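Local coordinates for ABC transporter, periplasmic solute-binding protein (Rhizobium meliloti, PDB 4WED) that probably binds a solute such as a peptide or nickel in the periplasm and delivers it to an ABC transporter, at residues W58-L63 against Y514-Y518; V40-K44 against W247-L251; D62-E66 against P186-W192. Residues are numbered along the deposited sequence.

In the fold
Along the chain the first segments come in the order 40-44, 58-63 and 62-66, and they meet 247-251, 514-518 and 186-192. Interaction 3 is therefore nested inside the loop closed by interaction 2, while interactions 1 and 2 cross. Interaction 1 lies in the middle: its centre is about 11 Å from that of interaction 2 and about 9 Å from that of interaction 3. It touches both, and shares D62 and L63 with interaction 3. Interactions 2 and 3 do not touch. They involve strands 37-42 and 192-197, the outermost strands of one four-stranded sheet, with interaction 1 and its sodium site between them.

Interaction 1: W58-L63 against Y514-Y518; sequences WAIQDL and YDMPY. With NA (sodium ion), chain B.
Y514, M516 and D62 have the most surface covered, about half of the 487 Å² buried in total. Segment 58-63, which begins as helix, faces an irregular loop, extended at D515 and M516, then bent by an inverse gamma turn centred on P517 (Y518 N to M516 O, 2.8 Å). The closest CA pair is A59 with D515, 4.5 Å apart. M516, a selenomethionine, has chi1 t and chi2 and chi3 p. M516 CB lies 3.3 Å from A59 O. M516 CE reaches I60 CD1 at 3.7 Å, and M516 CG meets L63 CD2 at 4.0 Å. Y514, chi1 m, turns its ring edge to the face of W58, also m, in a T-shaped pair (centroid of the W58 five-membered ring to that of Y514 5.1 Å, planes at 83°). D62, chi1 t, accepts a hydrogen bond at OD2 from M516 N (3.1 Å). The sodium ion bridges two carboxylates far apart in sequence: D62 OD1 (2.7 Å) and OD2 (2.3 Å), and D515 OD1 (2.5 Å). Three waters complete the observed six-atom shell. R170 bonds D62 OD1 and T512 bonds D515 OD2. W247 meets both rings of the aromatic pair, and strand 201-206 adds F204 against I60 and L63.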
loop_
_atom_site.group_PDB
_atom_site.type_symbol
_atom_site.label_atom_id
_atom_site.label_comp_id
_atom_site.label_asym_id
_atom_site.label_seq_id
_atom_site.Cartn_x
_atom_site.Cartn_y
_atom_site.Cartn_z
ATOM N N TRP A 58 -4.808 -11.122 6.144
ATOM C CA TRP A 58 -4.407 -10.068 7.103
ATOM C C TRP A 58 -5.596 -9.387 7.771
ATOM O O TRP A 58 -5.636 -9.233 8.978
ATOM C CB TRP A 58 -3.544 -9.011 6.420
ATOM C CG TRP A 58 -2.247 -9.542 5.851
ATOM C CD1 TRP A 58 -1.074 -9.693 6.500
ATOM C CD2 TRP A 58 -2.010 -9.949 4.495
ATOM N NE1 TRP A 58 -0.114 -10.201 5.651
ATOM C CE2 TRP A 58 -0.659 -10.347 4.409
ATOM C CE3 TRP A 58 -2.811 -10.002 3.345
ATOM C CZ2 TRP A 58 -0.090 -10.816 3.229
ATOM C CZ3 TRP A 58 -2.256 -10.470 2.163
ATOM C CH2 TRP A 58 -0.898 -10.878 2.115
ATOM N N ALA A 59 -6.576 -8.990 6.977
ATOM C CA ALA A 59 -7.738 -8.315 7.509
ATOM C C ALA A 59 -8.458 -9.091 8.609
ATOM O O ALA A 59 -9.094 -8.515 9.470
ATOM C CB ALA A 59 -8.685 -8.001 6.373
ATOM N N ILE A 60 -8.347 -10.403 8.597
ATOM C CA ILE A 60 -8.976 -11.237 9.642
ATOM C C ILE A 60 -8.206 -11.142 10.912
ATOM O O ILE A 60 -8.801 -10.996 11.978
ATOM C CB ILE A 60 -8.997 -12.738 9.267
ATOM C CG1 ILE A 60 -9.754 -12.975 7.949
ATOM C CG2 ILE A 60 -9.644 -13.574 10.360
ATOM C CD1 ILE A 60 -11.203 -12.511 7.924
ATOM N N GLN A 61 -6.890 -11.154 10.797
ATOM C CA GLN A 61 -5.989 -11.012 11.928
ATOM C C GLN A 61 -6.227 -9.681 12.591
ATOM O O GLN A 61 -6.176 -9.556 13.793
ATOM C CB GLN A 61 -4.545 -11.125 11.469
ATOM C CG GLN A 61 -4.036 -12.541 11.404
ATOM C CD GLN A 61 -2.893 -12.709 10.450
ATOM O OE1 GLN A 61 -2.914 -12.210 9.348
ATOM N NE2 GLN A 61 -1.884 -13.420 10.877
ATOM N N ASP A 62 -6.520 -8.686 11.778
ATOM C CA ASP A 62 -6.763 -7.344 12.252
ATOM C C ASP A 62 -7.983 -7.262 13.144
ATOM O O ASP A 62 -8.142 -6.313 13.883
ATOM C CB ASP A 62 -6.869 -6.399 11.074
ATOM C CG ASP A 62 -7.047 -4.982 11.488
ATOM O OD1 ASP A 62 -6.332 -4.490 12.359
ATOM O OD2 ASP A 62 -7.925 -4.352 10.925
ATOM N N LEU A 63 -8.855 -8.252 13.047
ATOM C CA LEU A 63 -10.034 -8.356 13.900
ATOM C C LEU A 63 -9.807 -8.534 15.395
ATOM O O LEU A 63 -10.549 -8.017 16.190
ATOM C CB LEU A 63 -10.918 -9.482 13.406
ATOM C CG LEU A 63 -11.612 -9.140 12.110
ATOM C CD1 LEU A 63 -12.242 -10.390 11.546
ATOM C CD2 LEU A 63 -12.649 -8.078 12.399
ATOM N N TYR A 514 -4.686 -4.222 4.476
ATOM C CA TYR A 514 -4.387 -5.314 5.441
ATOM C C TYR A 514 -5.306 -5.219 6.669
ATOM O O TYR A 514 -5.213 -6.032 7.595
ATOM C CB TYR A 514 -2.881 -5.320 5.783
ATOM C CG TYR A 514 -2.066 -5.324 4.532
ATOM C CD1 TYR A 514 -1.949 -6.470 3.775
ATOM C CD2 TYR A 514 -1.463 -4.157 4.052
ATOM C CE1 TYR A 514 -1.215 -6.499 2.601
ATOM C CE2 TYR A 514 -0.734 -4.137 2.860
ATOM C CZ TYR A 514 -0.609 -5.324 2.138
ATOM O OH TYR A 514 0.082 -5.349 0.941
ATOM N N ASP A 515 -6.193 -4.215 6.617
ATOM C CA ASP A 515 -7.153 -3.888 7.659
ATOM C C ASP A 515 -8.528 -4.323 7.225
ATOM O O ASP A 515 -8.841 -4.225 6.056
ATOM C CB ASP A 515 -7.281 -2.371 7.812
ATOM C CG ASP A 515 -6.130 -1.753 8.553
ATOM O OD1 ASP A 515 -5.911 -2.111 9.745
ATOM O OD2 ASP A 515 -5.472 -0.868 7.942
HETATM N N MSE A 516 -9.360 -4.671 8.206
HETATM C CA MSE A 516 -10.777 -4.867 8.016
HETATM C C MSE A 516 -11.557 -3.649 8.467
HETATM O O MSE A 516 -11.537 -3.292 9.634
HETATM C CB MSE A 516 -11.150 -6.040 8.896
HETATM C CG MSE A 516 -12.632 -6.400 8.740
HETATM SE SE MSE A 516 -12.976 -7.247 6.983
HETATM C CE MSE A 516 -12.443 -9.142 7.176
ATOM N N PRO A 517 -12.313 -3.027 7.557
ATOM C CA PRO A 517 -13.072 -1.834 7.896
ATOM C C PRO A 517 -14.370 -2.123 8.655
ATOM O O PRO A 517 -15.464 -1.931 8.120
ATOM C CB PRO A 517 -13.371 -1.211 6.514
ATOM C CG PRO A 517 -13.430 -2.397 5.600
ATOM C CD PRO A 517 -12.585 -3.491 6.185
ATOM N N TYR A 518 -14.245 -2.578 9.895
ATOM C CA TYR A 518 -15.408 -2.819 10.771
ATOM C C TYR A 518 -15.758 -1.587 11.608
ATOM O O TYR A 518 -16.837 -1.519 12.232
ATOM C CB TYR A 518 -15.141 -3.989 11.712
ATOM C CG TYR A 518 -13.974 -3.769 12.632
ATOM C CD1 TYR A 518 -14.120 -3.102 13.844
ATOM C CD2 TYR A 518 -12.705 -4.196 12.271
ATOM C CE1 TYR A 518 -13.022 -2.886 14.674
ATOM C CE2 TYR A 518 -11.602 -3.985 13.089
ATOM C CZ TYR A 518 -11.766 -3.335 14.290
ATOM O OH TYR A 518 -10.648 -3.125 15.077
HETATM NA NA NA B . -7.477 -2.160 11.626
HETATM O O HOH W 1 -9.645 -1.840 10.550
HETATM O O HOH W 2 -5.108 -1.901 12.581
HETATM O O HOH W 3 -8.104 -3.033 13.405
#

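Interaction 2: V40-K44 against W247-L251; sequences VAIAK and WIAPL
The end of a β-strand meets an irregular loop here. Residues 40-42 are extended and finish strand 37-42; A43 then turns off with phi/psi of -86/-10. The loop 247-251 lies between strand 242-244 and helix 253-261. The nearest CA atoms are those of A43 and A249, 4.8 Å apart. The contact is small, burying 203 Å² in total.

W247 starts the loop with its CB pointing away from the strand. Its ring instead meets Y514 and W58. I248 (phi/psi -137/-71) has the largest covered area. I248 O accepts the hydrogen bond from A43 N at 2.8 Å, with an N-H...O angle of 137°. I248 O also receives a CA-H...O contact from I42 CA at 3.5 Å. I248 has chi1 m and chi2 t. I248 CG2 sits 4.1 Å from I42 CG2 and 3.6 Å from A41 O, while CD1 reaches A59 of interaction 1. A249 (-154/77) points its CB toward the strand, 4.0 Å from A41 CB and 3.7 Å from A41 O. P250 CD follows, 4.3 Å from A43 CB. P250 O accepts a hydrogen bond from R231 NH2 of helix 228-237; the side chains of A41, A43 and A249 also touch R231. The L251 side chain packs on I497 of strand 488-500.

This is packing of a loop on the end of an edge strand of the mixed sheet, away from the metal. One backbone hydrogen bond, A43 N to I248 O, links the loop to the residue just past the strand. The small alanine side chains let the two backbones come close, and around that bond the contact is otherwise mainly apolar packing.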
loop_
_atom_site.group_PDB
_atom_site.type_symbol
_atom_site.label_atom_id
_atom_site.label_comp_id
_atom_site.label_asym_id
_atom_site.label_seq_id
_atom_site.Cartn_x
_atom_site.Cartn_y
_atom_site.Cartn_z
ATOM N N VAL A 40 -19.455 -10.002 5.727
ATOM C CA VAL A 40 -18.376 -9.492 4.913
ATOM C C VAL A 40 -17.844 -10.614 4.052
ATOM O O VAL A 40 -17.524 -11.670 4.555
ATOM C CB VAL A 40 -17.248 -8.994 5.834
ATOM C CG1 VAL A 40 -15.954 -8.741 5.069
ATOM C CG2 VAL A 40 -17.711 -7.752 6.582
ATOM N N ALA A 41 -17.734 -10.389 2.753
ATOM C CA ALA A 41 -17.217 -11.422 1.884
ATOM C C ALA A 41 -15.724 -11.553 2.085
ATOM O O ALA A 41 -15.073 -10.600 2.431
ATOM C CB ALA A 41 -17.533 -11.131 0.431
ATOM N N ILE A 42 -15.213 -12.759 1.914
ATOM C CA ILE A 42 -13.794 -13.010 1.749
ATOM C C ILE A 42 -13.647 -14.035 0.623
ATOM O O ILE A 42 -14.503 -14.903 0.439
ATOM C CB ILE A 42 -13.120 -13.507 3.055
ATOM C CG1 ILE A 42 -13.788 -14.787 3.590
ATOM C CG2 ILE A 42 -13.145 -12.407 4.114
ATOM C CD1 ILE A 42 -13.094 -15.368 4.825
ATOM N N ALA A 43 -12.573 -13.906 -0.141
ATOM C CA ALA A 43 -12.445 -14.569 -1.421
ATOM C C ALA A 43 -11.911 -15.966 -1.247
ATOM O O ALA A 43 -11.922 -16.761 -2.192
ATOM C CB ALA A 43 -11.541 -13.778 -2.332
ATOM N N LYS A 44 -11.471 -16.266 -0.033
ATOM C CA LYS A 44 -10.979 -17.591 0.293
ATOM C C LYS A 44 -10.940 -17.772 1.809
ATOM O O LYS A 44 -11.028 -16.802 2.513
ATOM C CB LYS A 44 -9.615 -17.831 -0.342
ATOM C CG LYS A 44 -8.531 -16.893 0.122
ATOM C CD LYS A 44 -7.226 -17.417 -0.430
ATOM C CE LYS A 44 -6.078 -16.447 -0.298
ATOM N NZ LYS A 44 -5.136 -16.701 -1.420
ATOM N N TRP A 247 -6.974 -7.637 -0.932
ATOM C CA TRP A 247 -6.575 -8.870 -0.251
ATOM C C TRP A 247 -7.668 -9.371 0.658
ATOM O O TRP A 247 -7.401 -9.949 1.726
ATOM C CB TRP A 247 -5.280 -8.640 0.548
ATOM C CG TRP A 247 -4.230 -8.133 -0.333
ATOM C CD1 TRP A 247 -3.598 -6.938 -0.249
ATOM C CD2 TRP A 247 -3.754 -8.765 -1.513
ATOM N NE1 TRP A 247 -2.718 -6.799 -1.279
ATOM C CE2 TRP A 247 -2.789 -7.915 -2.072
ATOM C CE3 TRP A 247 -4.014 -9.996 -2.129
ATOM C CZ2 TRP A 247 -2.091 -8.244 -3.233
ATOM C CZ3 TRP A 247 -3.320 -10.325 -3.274
ATOM C CH2 TRP A 247 -2.377 -9.450 -3.823
ATOM N N ILE A 248 -8.900 -9.138 0.245
ATOM C CA ILE A 248 -10.044 -9.610 1.007
ATOM C C ILE A 248 -11.060 -10.190 0.013
ATOM O O ILE A 248 -11.227 -11.405 -0.073
ATOM C CB ILE A 248 -10.613 -8.459 1.876
ATOM C CG1 ILE A 248 -9.565 -7.987 2.913
ATOM C CG2 ILE A 248 -11.904 -8.862 2.552
ATOM C CD1 ILE A 248 -9.888 -6.631 3.508
ATOM N N ALA A 249 -11.698 -9.330 -0.763
ATOM C CA ALA A 249 -12.703 -9.769 -1.744
ATOM C C ALA A 249 -12.764 -8.749 -2.875
ATOM O O ALA A 249 -13.680 -7.941 -2.921
ATOM C CB ALA A 249 -14.067 -9.921 -1.082
ATOM N N PRO A 250 -11.768 -8.781 -3.784
ATOM C CA PRO A 250 -11.640 -7.724 -4.756
ATOM C C PRO A 250 -12.925 -7.477 -5.561
ATOM O O PRO A 250 -13.749 -8.359 -5.739
ATOM C CB PRO A 250 -10.527 -8.223 -5.680
ATOM C CG PRO A 250 -9.782 -9.217 -4.883
ATOM C CD PRO A 250 -10.840 -9.884 -4.076
ATOM N N LEU A 251 -13.038 -6.263 -6.058
ATOM C CA LEU A 251 -14.214 -5.814 -6.741
ATOM C C LEU A 251 -13.710 -4.879 -7.823
ATOM O O LEU A 251 -13.348 -3.744 -7.529
ATOM C CB LEU A 251 -15.049 -5.071 -5.722
ATOM C CG LEU A 251 -16.307 -4.359 -6.158
ATOM C CD1 LEU A 251 -17.398 -5.378 -6.386
ATOM C CD2 LEU A 251 -16.723 -3.379 -5.075
#

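Interaction 3: D62-E66 against P186-W192. With NA (sodium ion), chain B.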
loop_
_atom_site.group_PDB
_atom_site.type_symbol
_atom_site.label_atom_id
_atom_site.label_comp_id
_atom_site.label_asym_id
_atom_site.label_seq_id
_atom_site.Cartn_x
_atom_site.Cartn_y
_atom_site.Cartn_z
ATOM N N ASP A 62 -6.520 -8.686 11.778
ATOM C CA ASP A 62 -6.763 -7.344 12.252
ATOM C C ASP A 62 -7.983 -7.262 13.144
ATOM O O ASP A 62 -8.142 -6.313 13.883
ATOM C CB ASP A 62 -6.869 -6.399 11.074
ATOM C CG ASP A 62 -7.047 -4.982 11.488
ATOM O OD1 ASP A 62 -6.332 -4.490 12.359
ATOM O OD2 ASP A 62 -7.925 -4.352 10.925
ATOM N N LEU A 63 -8.855 -8.252 13.047
ATOM C CA LEU A 63 -10.034 -8.356 13.900
ATOM C C LEU A 63 -9.807 -8.534 15.395
ATOM O O LEU A 63 -10.549 -8.017 16.190
ATOM C CB LEU A 63 -10.918 -9.482 13.406
ATOM C CG LEU A 63 -11.612 -9.140 12.110
ATOM C CD1 LEU A 63 -12.242 -10.390 11.546
ATOM C CD2 LEU A 63 -12.649 -8.078 12.399
HETATM N N MSE A 64 -8.810 -9.311 15.765
HETATM C CA MSE A 64 -8.525 -9.630 17.166
HETATM C C MSE A 64 -7.122 -9.332 17.576
HETATM O O MSE A 64 -6.823 -9.349 18.765
HETATM C CB MSE A 64 -8.815 -11.124 17.446
HETATM C CG MSE A 64 -7.723 -12.082 16.980
HETATM SE SE MSE A 64 -7.798 -12.417 15.031
HETATM C CE MSE A 64 -9.463 -13.502 15.087
ATOM N N PHE A 65 -6.225 -9.103 16.629
ATOM C CA PHE A 65 -4.859 -8.755 16.998
ATOM C C PHE A 65 -4.631 -7.258 16.918
ATOM O O PHE A 65 -5.111 -6.570 16.012
ATOM C CB PHE A 65 -3.831 -9.607 16.229
ATOM C CG PHE A 65 -3.933 -11.105 16.552
ATOM C CD1 PHE A 65 -3.669 -11.574 17.845
ATOM C CD2 PHE A 65 -4.262 -12.025 15.585
ATOM C CE1 PHE A 65 -3.731 -12.926 18.142
ATOM C CE2 PHE A 65 -4.345 -13.382 15.877
ATOM C CZ PHE A 65 -4.090 -13.830 17.164
ATOM N N GLU A 66 -3.917 -6.742 17.901
ATOM C CA GLU A 66 -3.633 -5.321 17.935
ATOM C C GLU A 66 -2.164 -5.066 18.002
ATOM O O GLU A 66 -1.419 -5.863 18.566
ATOM C CB GLU A 66 -4.337 -4.649 19.096
ATOM C CG GLU A 66 -5.804 -4.374 18.824
ATOM C CD GLU A 66 -6.509 -3.708 19.992
ATOM O OE1 GLU A 66 -6.262 -4.202 21.117
ATOM O OE2 GLU A 66 -7.304 -2.723 19.794
ATOM N N PRO A 186 -6.541 -18.101 18.475
ATOM C CA PRO A 186 -6.240 -16.709 18.164
ATOM C C PRO A 186 -6.700 -15.746 19.257
ATOM O O PRO A 186 -7.663 -14.985 19.068
ATOM C CB PRO A 186 -7.008 -16.477 16.866
ATOM C CG PRO A 186 -8.236 -17.337 17.041
ATOM C CD PRO A 186 -7.824 -18.533 17.877
ATOM N N VAL A 187 -5.944 -15.763 20.359
ATOM C CA VAL A 187 -6.227 -15.004 21.577
ATOM C C VAL A 187 -5.418 -13.701 21.597
ATOM O O VAL A 187 -4.386 -13.598 22.258
ATOM C CB VAL A 187 -5.870 -15.839 22.840
ATOM C CG1 VAL A 187 -6.314 -15.145 24.124
ATOM C CG2 VAL A 187 -6.490 -17.221 22.757
ATOM N N GLY A 188 -5.909 -12.707 20.883
ATOM C CA GLY A 188 -5.330 -11.379 20.916
ATOM C C GLY A 188 -6.062 -10.497 21.901
ATOM O O GLY A 188 -6.749 -10.994 22.763
ATOM N N THR A 189 -5.888 -9.185 21.748
ATOM C CA THR A 189 -6.519 -8.150 22.605
ATOM C C THR A 189 -7.617 -7.364 21.890
ATOM O O THR A 189 -8.252 -6.495 22.469
ATOM C CB THR A 189 -5.487 -7.099 23.046
ATOM O OG1 THR A 189 -4.748 -6.643 21.904
ATOM C CG2 THR A 189 -4.521 -7.714 24.026
ATOM N N GLY A 190 -7.805 -7.671 20.615
ATOM C CA GLY A 190 -8.680 -6.882 19.752
ATOM C C GLY A 190 -10.192 -7.023 20.045
ATOM O O GLY A 190 -10.620 -7.824 20.887
ATOM N N PRO A 191 -10.996 -6.222 19.357
ATOM C CA PRO A 191 -12.434 -6.129 19.630
ATOM C C PRO A 191 -13.288 -7.370 19.314
ATOM O O PRO A 191 -14.361 -7.462 19.853
ATOM C CB PRO A 191 -12.870 -4.917 18.799
ATOM C CG PRO A 191 -11.769 -4.674 17.800
ATOM C CD PRO A 191 -10.536 -5.314 18.295
ATOM N N TRP A 192 -12.787 -8.331 18.525
ATOM C CA TRP A 192 -13.521 -9.496 18.038
ATOM C C TRP A 192 -12.936 -10.821 18.512
ATOM O O TRP A 192 -11.734 -11.003 18.479
ATOM C CB TRP A 192 -13.513 -9.502 16.504
ATOM C CG TRP A 192 -14.235 -8.344 15.937
ATOM C CD1 TRP A 192 -13.690 -7.209 15.422
ATOM C CD2 TRP A 192 -15.656 -8.161 15.910
ATOM N NE1 TRP A 192 -14.684 -6.339 15.039
ATOM C CE2 TRP A 192 -15.900 -6.913 15.315
ATOM C CE3 TRP A 192 -16.758 -8.970 16.302
ATOM C CZ2 TRP A 192 -17.191 -6.425 15.114
ATOM C CZ3 TRP A 192 -18.035 -8.500 16.117
ATOM C CH2 TRP A 192 -18.245 -7.229 15.525
HETATM NA NA NA B . -7.477 -2.160 11.626
HETATM O O HOH W 4 -3.546 -8.312 20.100
HETATM O O HOH W 2 -5.108 -1.901 12.581
HETATM O O HOH W 1 -9.645 -1.840 10.550
HETATM O O HOH W 3 -8.104 -3.033 13.405
#
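Three direct hydrogen bonds join these segments. Two are between backbones: W192 N donates to L63 O (3.2 Å), and G190 N donates to M64 O (2.7 Å). The third is between side chains: T189 OG1 donates to E66 OE1 at 3.0 Å. Water 4 adds a bridge, accepting from E66 N at 2.7 Å and from T189 N at 3.0 Å. E66 is held further by Y210 and W211, which bond its OE2 and OE1.

Close backbone packing depends on glycine. The CA atoms of M64 and G190 are 3.8 Å apart, and those of F65 and G188 are 4.7 Å apart. A CB on G190 would clash with M64 C. One on G188 would clash with M64 O and F65 CD1. In its absence, G188 CA makes a CA-H...O contact with M64 O at 3.3 Å.

The apolar contacts flank this core. L63 CD2 packs on W192 CD1 at 3.3 Å. F65 CZ lies 4.0 Å from P186 CB. M64 is a selenomethionine; M64 CE is 4.2 Å from P186 CB. F204 of strand 201-206 touches L63, M64 and W192, and Y518 of interaction 1 meets the W192 ring edge-to-face.

D62 CB points away from 186-192, and the sodium ion is bound by D62 OD1 (2.7 Å) and D62 OD2 (2.3 Å). D515 is the other protein ligand. The contact is a buried loop-to-loop junction. It joins the metal-site turn to the start of strand 192-197, an outer strand of the mixed four-stranded sheet.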